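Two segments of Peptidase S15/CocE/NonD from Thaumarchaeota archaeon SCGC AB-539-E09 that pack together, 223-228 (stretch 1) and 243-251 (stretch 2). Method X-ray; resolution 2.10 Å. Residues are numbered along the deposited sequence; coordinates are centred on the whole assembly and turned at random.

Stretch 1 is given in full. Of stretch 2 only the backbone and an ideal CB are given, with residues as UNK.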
# COMPACT_ATOMS: atom_id res chain seq x y z
N LYS A 223 -7.11 31.14 2.33
CA LYS A 223 -5.94 30.27 2.40
C LYS A 223 -5.07 30.33 1.14
O LYS A 223 -5.56 30.60 0.04
CB LYS A 223 -6.36 28.82 2.69
CG LYS A 223 -6.75 28.62 4.15
CD LYS A 223 -7.11 27.18 4.47
CE LYS A 223 -7.77 27.07 5.82
NZ LYS A 223 -8.00 25.66 6.21
N TRP A 224 -3.75 30.12 1.35
CA TRP A 224 -2.69 30.17 0.33
C TRP A 224 -3.07 29.37 -0.91
O TRP A 224 -3.40 28.18 -0.81
CB TRP A 224 -1.37 29.65 0.94
CG TRP A 224 -0.20 29.64 -0.00
CD1 TRP A 224 0.18 28.62 -0.83
CD2 TRP A 224 0.79 30.66 -0.15
NE1 TRP A 224 1.32 28.96 -1.51
CE2 TRP A 224 1.73 30.21 -1.10
CE3 TRP A 224 0.98 31.92 0.44
CZ2 TRP A 224 2.83 30.97 -1.48
CZ3 TRP A 224 2.09 32.68 0.07
CH2 TRP A 224 2.99 32.21 -0.90
N TRP A 225 -3.04 30.03 -2.08
CA TRP A 225 -3.36 29.37 -3.34
C TRP A 225 -2.08 28.90 -4.03
O TRP A 225 -1.00 29.42 -3.75
CB TRP A 225 -4.22 30.28 -4.25
CG TRP A 225 -3.61 31.62 -4.55
CD1 TRP A 225 -3.86 32.79 -3.91
CD2 TRP A 225 -2.68 31.92 -5.60
NE1 TRP A 225 -3.13 33.81 -4.48
CE2 TRP A 225 -2.39 33.30 -5.52
CE3 TRP A 225 -2.04 31.16 -6.60
CZ2 TRP A 225 -1.51 33.94 -6.40
CZ3 TRP A 225 -1.17 31.79 -7.47
CH2 TRP A 225 -0.91 33.17 -7.37
N SER A 226 -2.21 27.91 -4.93
CA SER A 226 -1.08 27.34 -5.66
C SER A 226 -1.31 27.35 -7.17
O SER A 226 -2.45 27.22 -7.63
CB SER A 226 -0.83 25.90 -5.20
OG SER A 226 0.32 25.35 -5.84
N GLY A 227 -0.23 27.48 -7.93
CA GLY A 227 -0.24 27.44 -9.38
C GLY A 227 0.66 26.35 -9.92
O GLY A 227 0.79 26.17 -11.13
N SER A 228 1.31 25.61 -9.00
CA SER A 228 2.27 24.56 -9.34
C SER A 228 2.31 23.51 -8.23
O SER A 228 2.31 23.87 -7.05
CB SER A 228 3.66 25.16 -9.54
OG SER A 228 4.61 24.22 -10.00
N UNK A 243 9.21 38.46 -4.06
CA UNK A 243 8.35 38.34 -5.24
C UNK A 243 7.29 37.25 -5.05
O UNK A 243 6.22 37.33 -5.65
CB UNK A 243 9.19 38.04 -6.48
N UNK A 244 7.58 36.24 -4.20
CA UNK A 244 6.61 35.18 -3.90
C UNK A 244 5.51 35.75 -3.00
O UNK A 244 4.33 35.46 -3.22
CB UNK A 244 7.29 33.98 -3.23
N UNK A 245 5.89 36.58 -2.01
CA UNK A 245 4.95 37.23 -1.09
C UNK A 245 4.11 38.28 -1.82
O UNK A 245 2.90 38.37 -1.57
CB UNK A 245 5.70 37.88 0.07
N UNK A 246 4.73 39.04 -2.74
CA UNK A 246 4.04 40.05 -3.55
C UNK A 246 3.06 39.41 -4.54
O UNK A 246 2.02 40.00 -4.82
CB UNK A 246 5.06 40.90 -4.31
N UNK A 247 3.38 38.19 -5.06
CA UNK A 247 2.50 37.47 -6.00
C UNK A 247 1.19 37.02 -5.32
O UNK A 247 0.20 36.75 -6.00
CB UNK A 247 3.23 36.25 -6.57
N UNK A 248 1.18 36.97 -3.97
CA UNK A 248 0.01 36.59 -3.18
C UNK A 248 -0.63 37.81 -2.49
O UNK A 248 -1.63 37.66 -1.78
CB UNK A 248 0.40 35.54 -2.14
N UNK A 249 -0.07 39.00 -2.74
CA UNK A 249 -0.54 40.26 -2.18
C UNK A 249 -0.43 40.31 -0.67
O UNK A 249 -1.42 40.59 0.01
CB UNK A 249 -1.99 40.50 -2.59
N UNK A 250 0.77 40.01 -0.13
CA UNK A 250 1.02 39.92 1.31
C UNK A 250 1.58 41.22 1.91
O UNK A 250 2.03 41.21 3.06
CB UNK A 250 1.99 38.77 1.59
N UNK A 251 1.51 42.34 1.16
CA UNK A 251 2.01 43.64 1.61
C UNK A 251 1.32 44.14 2.90
O UNK A 251 1.95 44.84 3.68
CB UNK A 251 1.82 44.67 0.49

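Stretch 1 is an extended loop that brings two indole rings, W224 and W225, up to the last helical turn of stretch 2.

Position 243 is helical and lies out of reach of stretch 1. It is A243, and its carbonyl accepts the backbone bond from the amide of 247 (N to A243 O, 3.0 Å).

At position 244 the CA-to-CB bond points sideways. The ideal CB is 5.2 Å from W224 CH2, so a long or medium apolar chain could reach the ring edge. The residue is M244. Its side chain extends until CE lies 3.7 Å from W224 CZ2, near the plane of the indole.

Position 245 points away from stretch 1, and position 246 is out of reach. Many residues would suit either, as far as this contact goes. Both are alanine. The carbonyl of A245 accepts from the amides of 248 and 250, and that of A246 from the amide of 249, which closes the end of the helix.

Position 247 points sideways, with its ideal CB 5.2 Å from W225 CH2. Its carbonyl oxygen already meets the edge of that ring, 3.3 Å from W225 CZ2. A small residue, polar or apolar, would fit. It is S247, in rotamer p. Its OG donates to M244 O at 2.6 Å, a bond back into the preceding turn.

Position 248 is the centre of the contact. CA-to-CB points toward stretch 1, and the ideal CB is 4.0 Å from W224 CZ3 and 4.6 Å from W225 NE1. The chain must run between two indoles, and W225 O offers an acceptor at the inner end of the slot. A long flat side chain with a donor at its end suits best; lysine could supply the length and donor but not the flat group. The residue is R248. Its guanidinium stacks on both rings, W225 on one face (centres 3.7 Å apart, planes at 4°) and W224 on the opposite face (4.5 Å, 22°). The charge lies over W225, with CZ 3.7 Å from the centroid of its six-membered ring. NH2 donates to W225 O at 2.9 Å, and NE adds a weak bond to W225 O at 3.4 Å. R248 NH1 donates to S247 OG at 3.2 Å. One water joins R248 NH2 to G227 N; another joins R248 O to W225 NE1.

Position 249 has phi 63° and psi 53°. Positive phi by itself favours glycine, and stretch 1 makes no demand here. It is G249, the first residue to leave helical angles, in a Schellman motif.

Position 250 points toward stretch 1, but its ideal CB has nothing of stretch 1 within 5.5 Å. A longer apolar side chain could bridge the gap to W224. It is M250, whose SD lies 3.8 Å from W224 CZ3 at the edge of the ring.

Position 251 is out of reach, so many residues would do. It is E251, which makes no contact with stretch 1.

Stretch 2, residues 243-251: AMAASRGME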
# COMPACT_ATOMS: atom_id res chain seq x y z
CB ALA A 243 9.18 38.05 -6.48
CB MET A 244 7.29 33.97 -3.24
CG MET A 244 6.40 32.74 -3.17
SD MET A 244 6.15 31.94 -4.78
CE MET A 244 5.11 30.61 -4.31
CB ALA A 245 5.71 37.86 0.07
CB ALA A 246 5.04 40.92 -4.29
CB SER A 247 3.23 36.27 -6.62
OG SER A 247 3.43 35.22 -5.68
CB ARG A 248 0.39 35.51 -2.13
CG ARG A 248 0.10 34.08 -2.59
CD ARG A 248 1.04 33.63 -3.69
NE ARG A 248 0.89 32.21 -3.99
CZ ARG A 248 1.47 31.60 -5.01
NH1 ARG A 248 2.23 32.29 -5.86
NH2 ARG A 248 1.29 30.30 -5.21
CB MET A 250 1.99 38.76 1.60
CG MET A 250 1.39 37.40 1.34
SD MET A 250 2.51 36.04 1.74
CE MET A 250 2.53 36.16 3.54
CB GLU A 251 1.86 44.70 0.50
CG GLU A 251 2.84 44.52 -0.65
CD GLU A 251 2.40 43.58 -1.77
OE1 GLU A 251 1.39 42.86 -1.60
OE2 GLU A 251 3.08 43.58 -2.83
O HOH W 1 -3.56 36.11 -2.82
O HOH W 2 2.30 28.28 -6.81
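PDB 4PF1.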